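Thioredoxin family protein (Streptococcus pneumoniae, PDB 2YP6) probably acts as a surface-exposed thiol-disulfide oxidoreductase lipoprotein that takes part in extracellular oxidative stress resistance. Local coordinates at residues L136-T139 / T143-A146. Numbering follows the deposited sequence.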
loop_
_atom_site.group_PDB
_atom_site.type_symbol
_atom_site.label_atom_id
_atom_site.label_comp_id
_atom_site.label_asym_id
_atom_site.label_seq_id
_atom_site.Cartn_x
_atom_site.Cartn_y
_atom_site.Cartn_z
ATOM N N LEU A 136 -0.359 5.029 5.148
ATOM C CA LEU A 136 -1.405 6.025 5.038
ATOM C C LEU A 136 -2.600 5.600 5.886
ATOM O O LEU A 136 -2.943 4.419 5.947
ATOM C CB LEU A 136 -1.830 6.168 3.588
ATOM C CG LEU A 136 -0.709 6.507 2.593
ATOM C CD1 LEU A 136 -1.344 6.806 1.257
ATOM C CD2 LEU A 136 0.174 7.656 3.069
ATOM N N TYR A 137 -3.237 6.585 6.506
ATOM C CA TYR A 137 -4.316 6.347 7.459
ATOM C C TYR A 137 -5.660 6.568 6.803
ATOM O O TYR A 137 -6.093 7.701 6.625
ATOM C CB TYR A 137 -4.197 7.323 8.606
ATOM C CG TYR A 137 -3.097 7.038 9.606
ATOM C CD1 TYR A 137 -2.363 5.865 9.563
ATOM C CD2 TYR A 137 -2.828 7.938 10.620
ATOM C CE1 TYR A 137 -1.355 5.605 10.507
ATOM C CE2 TYR A 137 -1.844 7.685 11.570
ATOM C CZ TYR A 137 -1.115 6.517 11.511
ATOM O OH TYR A 137 -0.129 6.283 12.450
ATOM N N ASP A 138 -6.348 5.478 6.504
ATOM C CA ASP A 138 -7.695 5.531 5.951
ATOM C C ASP A 138 -8.699 5.657 7.107
ATOM O O ASP A 138 -9.416 4.721 7.432
ATOM C CB ASP A 138 -7.968 4.274 5.140
ATOM C CG ASP A 138 -9.151 4.428 4.216
ATOM O OD1 ASP A 138 -9.440 5.575 3.826
ATOM O OD2 ASP A 138 -9.770 3.404 3.875
ATOM N N THR A 139 -8.757 6.836 7.697
ATOM C CA THR A 139 -9.539 7.068 8.919
ATOM C C THR A 139 -11.054 7.028 8.731
ATOM O O THR A 139 -11.805 7.028 9.711
ATOM C CB THR A 139 -9.178 8.417 9.536
ATOM O OG1 THR A 139 -9.356 9.441 8.536
ATOM C CG2 THR A 139 -7.758 8.394 10.046
ATOM N N THR A 143 -11.085 4.603 1.390
ATOM C CA THR A 143 -10.137 4.091 0.420
ATOM C C THR A 143 -10.231 2.566 0.350
ATOM O O THR A 143 -10.261 2.001 -0.731
ATOM C CB THR A 143 -8.697 4.497 0.752
ATOM O OG1 THR A 143 -8.646 5.876 1.090
ATOM C CG2 THR A 143 -7.766 4.233 -0.437
ATOM N N PHE A 144 -10.297 1.896 1.495
ATOM C CA PHE A 144 -10.594 0.465 1.499
ATOM C C PHE A 144 -11.897 0.175 0.743
ATOM O O PHE A 144 -11.995 -0.811 0.035
ATOM C CB PHE A 144 -10.743 -0.077 2.924
ATOM C CG PHE A 144 -9.436 -0.521 3.561
ATOM C CD1 PHE A 144 -8.545 0.407 4.073
ATOM C CD2 PHE A 144 -9.129 -1.873 3.680
ATOM C CE1 PHE A 144 -7.349 0.003 4.683
ATOM C CE2 PHE A 144 -7.942 -2.289 4.301
ATOM C CZ PHE A 144 -7.052 -1.349 4.803
ATOM N N GLN A 145 -12.914 1.004 0.960
ATOM C CA GLN A 145 -14.177 0.821 0.267
ATOM C C GLN A 145 -14.009 1.063 -1.230
ATOM O O GLN A 145 -14.503 0.284 -2.052
ATOM C CB GLN A 145 -15.237 1.767 0.830
ATOM C CG GLN A 145 -16.614 1.557 0.256
ATOM C CD GLN A 145 -17.667 2.421 0.942
ATOM O OE1 GLN A 145 -17.368 3.166 1.880
ATOM N NE2 GLN A 145 -18.904 2.323 0.474
ATOM N N ALA A 146 -13.332 2.149 -1.584
ATOM C CA ALA A 146 -13.163 2.495 -2.985
ATOM C C ALA A 146 -12.449 1.387 -3.755
ATOM O O ALA A 146 -12.760 1.141 -4.924
ATOM C CB ALA A 146 -12.396 3.792 -3.128
#
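At the edge of the F144 ring, near its plane, lies D138 OD2, 3.2 Å from F144 CD1; F76 adds an edge-to-face ring contact. An aromatic suits this place because its slightly positive C-H rim tolerates a carboxylate oxygen. The carboxylate itself receives three hydrogen bonds from the start of helix 142-146, besides a weak fourth from T143 N to D138 OD2. D138 OD1 accepts the T143 N on its syn side at 3.1 Å, and T143 OG1, 2.9 Å from the same D138 OD1, reaches it from above the carboxylate plane, on the same face as that N-H. D138 OD2 takes the F144 N at 2.9 Å in a nearly straight bond (174°), again from above the plane. In this thioredoxin fold D138 directly follows strand 135-137 of the mixed sheet, and its side chain grips the first turn of the next helix, where N-H groups still lack carbonyl partners; a negative charge there should also suit the helix dipole. Because chi1 of D138 (-163°) turns the carboxylate away from its own N, it extends toward the helix. Threonine suits position 143 by offering a hydroxyl beside its own N-H, while L54 packs against both T143 and D138. The F144 side chain also touches the bound 3-cyclohexyl-1-propylphosphocholine, whose pocket includes W80.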